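Local coordinates for esterase (Uncultured bacterium, PDB 5EGN), which hydrolyses carboxylic esters and degrades N-acyl homoserine lactones, the signals of bacterial quorum sensing, at residues F134-Y138 and F175-F180. The protein carries 2 engineered substitutions. Residues are numbered along the deposited sequence.
Sequences FQNDY and FPKHVF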
loop_
_atom_site.group_PDB
_atom_site.type_symbol
_atom_site.label_atom_id
_atom_site.label_comp_id
_atom_site.label_asym_id
_atom_site.label_seq_id
_atom_site.Cartn_x
_atom_site.Cartn_y
_atom_site.Cartn_z
ATOM N N PHE A 134 -27.857 6.374 4.240
ATOM C CA PHE A 134 -27.115 5.130 4.422
ATOM C C PHE A 134 -28.052 3.938 4.608
ATOM O O PHE A 134 -27.693 2.806 4.284
ATOM C CB PHE A 134 -26.160 5.234 5.614
ATOM C CG PHE A 134 -24.828 5.843 5.276
ATOM C CD1 PHE A 134 -23.869 5.107 4.599
ATOM C CD2 PHE A 134 -24.531 7.146 5.641
ATOM C CE1 PHE A 134 -22.640 5.659 4.289
ATOM C CE2 PHE A 134 -23.303 7.704 5.333
ATOM C CZ PHE A 134 -22.358 6.960 4.656
ATOM N N GLN A 135 -29.244 4.194 5.136
ATOM C CA GLN A 135 -30.246 3.137 5.271
ATOM C C GLN A 135 -30.943 2.846 3.944
ATOM O O GLN A 135 -31.395 1.729 3.697
ATOM C CB GLN A 135 -31.287 3.512 6.327
ATOM N N ASN A 136 -31.029 3.861 3.092
ATOM C CA ASN A 136 -31.767 3.764 1.840
ATOM C C ASN A 136 -30.892 3.231 0.712
ATOM O O ASN A 136 -31.281 2.318 -0.014
ATOM C CB ASN A 136 -32.347 5.133 1.473
ATOM C CG ASN A 136 -32.961 5.160 0.090
ATOM O OD1 ASN A 136 -32.283 5.446 -0.896
ATOM N ND2 ASN A 136 -34.256 4.878 0.011
ATOM N N ASP A 137 -29.703 3.806 0.579
ATOM C CA ASP A 137 -28.746 3.374 -0.428
ATOM C C ASP A 137 -27.338 3.484 0.138
ATOM O O ASP A 137 -26.748 4.557 0.152
ATOM C CB ASP A 137 -28.883 4.207 -1.702
ATOM C CG ASP A 137 -28.170 3.584 -2.886
ATOM O OD1 ASP A 137 -27.471 2.562 -2.699
ATOM O OD2 ASP A 137 -28.301 4.119 -4.006
ATOM N N TYR A 138 -26.811 2.362 0.609
ATOM C CA TYR A 138 -25.520 2.334 1.288
ATOM C C TYR A 138 -24.371 2.857 0.423
ATOM O O TYR A 138 -23.706 3.833 0.782
ATOM C CB TYR A 138 -25.208 0.913 1.753
ATOM C CG TYR A 138 -23.754 0.681 2.099
ATOM C CD1 TYR A 138 -23.199 1.220 3.250
ATOM C CD2 TYR A 138 -22.939 -0.089 1.278
ATOM C CE1 TYR A 138 -21.869 1.003 3.574
ATOM C CE2 TYR A 138 -21.609 -0.307 1.589
ATOM C CZ TYR A 138 -21.081 0.239 2.737
ATOM O OH TYR A 138 -19.762 0.018 3.051
ATOM N N PHE A 175 -13.949 -4.833 3.061
ATOM C CA PHE A 175 -14.900 -4.207 3.966
ATOM C C PHE A 175 -16.307 -4.703 3.670
ATOM O O PHE A 175 -17.006 -4.135 2.832
ATOM C CB PHE A 175 -14.825 -2.685 3.838
ATOM C CG PHE A 175 -15.707 -1.945 4.802
ATOM C CD1 PHE A 175 -15.405 -1.912 6.152
ATOM C CD2 PHE A 175 -16.823 -1.259 4.353
ATOM C CE1 PHE A 175 -16.207 -1.224 7.041
ATOM C CE2 PHE A 175 -17.630 -0.567 5.238
ATOM C CZ PHE A 175 -17.321 -0.549 6.584
ATOM N N PRO A 176 -16.725 -5.779 4.352
ATOM C CA PRO A 176 -18.063 -6.334 4.133
ATOM C C PRO A 176 -19.146 -5.465 4.756
ATOM O O PRO A 176 -18.856 -4.640 5.620
ATOM C CB PRO A 176 -17.991 -7.700 4.815
ATOM C CG PRO A 176 -16.982 -7.528 5.880
ATOM C CD PRO A 176 -15.973 -6.534 5.367
ATOM N N LYS A 177 -20.383 -5.656 4.316
ATOM C CA LYS A 177 -21.492 -4.802 4.721
ATOM C C LYS A 177 -21.861 -4.963 6.194
ATOM O O LYS A 177 -22.267 -4.002 6.858
ATOM C CB LYS A 177 -22.708 -5.095 3.844
ATOM C CG LYS A 177 -23.833 -4.104 4.003
ATOM C CD LYS A 177 -23.345 -2.675 3.884
ATOM C CE LYS A 177 -24.213 -1.776 4.743
ATOM N NZ LYS A 177 -25.665 -1.942 4.442
ATOM N N HIS A 178 -21.710 -6.182 6.700
ATOM C CA HIS A 178 -22.093 -6.485 8.072
ATOM C C HIS A 178 -21.183 -5.789 9.079
ATOM O O HIS A 178 -21.584 -5.532 10.210
ATOM C CB HIS A 178 -22.084 -7.996 8.313
ATOM C CG HIS A 178 -20.720 -8.567 8.556
ATOM N ND1 HIS A 178 -19.928 -9.060 7.542
ATOM C CD2 HIS A 178 -20.017 -8.737 9.700
ATOM C CE1 HIS A 178 -18.791 -9.500 8.051
ATOM N NE2 HIS A 178 -18.819 -9.315 9.358
ATOM N N VAL A 179 -19.954 -5.493 8.668
ATOM C CA VAL A 179 -19.037 -4.751 9.522
ATOM C C VAL A 179 -19.509 -3.308 9.647
ATOM O O VAL A 179 -19.499 -2.734 10.739
ATOM C CB VAL A 179 -17.596 -4.792 8.988
ATOM C CG1 VAL A 179 -16.710 -3.824 9.757
ATOM C CG2 VAL A 179 -17.048 -6.199 9.089
ATOM N N PHE A 180 -19.934 -2.727 8.529
ATOM C CA PHE A 180 -20.507 -1.387 8.550
ATOM C C PHE A 180 -21.734 -1.367 9.454
ATOM O O PHE A 180 -21.824 -0.545 10.364
ATOM C CB PHE A 180 -20.875 -0.918 7.140
ATOM C CG PHE A 180 -21.516 0.444 7.102
ATOM C CD1 PHE A 180 -22.892 0.578 7.000
ATOM C CD2 PHE A 180 -20.741 1.591 7.182
ATOM C CE1 PHE A 180 -23.480 1.827 6.969
ATOM C CE2 PHE A 180 -21.324 2.841 7.150
ATOM C CZ PHE A 180 -22.695 2.957 7.044
#
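The end of helix 128-136 and the first residue of helix 138-146, Tyr138, face the start of helix 177-185 and the loop just before it, all in the largely helical part of the chain between strands 110-116 and 206-211, where alpha/beta hydrolases commonly carry their cap. The contact is made by side chains alone; the closest CA atoms, those of Tyr138 and Lys177, stay 8.9 Å apart. Aromatic packing dominates. Tyr138 turns the edge of its ring to the face of Phe180, with centroids 4.8 Å apart, planes at 57° and CE1 of Tyr138 3.6 Å from CG of Phe180. Phe134 completes the aromatic cluster, its CD1 lying 3.5 Å from CZ of Phe180 in an oblique pairing. The Tyr138 OH lies 3.1 Å from CE2 of Phe175, near the plane of the phenylalanine ring, which also forms an edge-to-face pair with Phe28 and meets His56.

Lys177 lies over one face of the tyrosine. Its CD sits 3.6 Å from the centroid of the Tyr138 ring, almost on the normal, in a CH-pi contact, while NZ stands 4.5 Å from that centroid in an off-centre cation-pi interaction; the ammonium group also forms a long, weak ion pair with Asp181.

The Tyr138 ring thus spans the gap between the segments, held together by dispersion and pi interactions, with the lysine charge adding an electrostatic component, rather than by directional polar bonds.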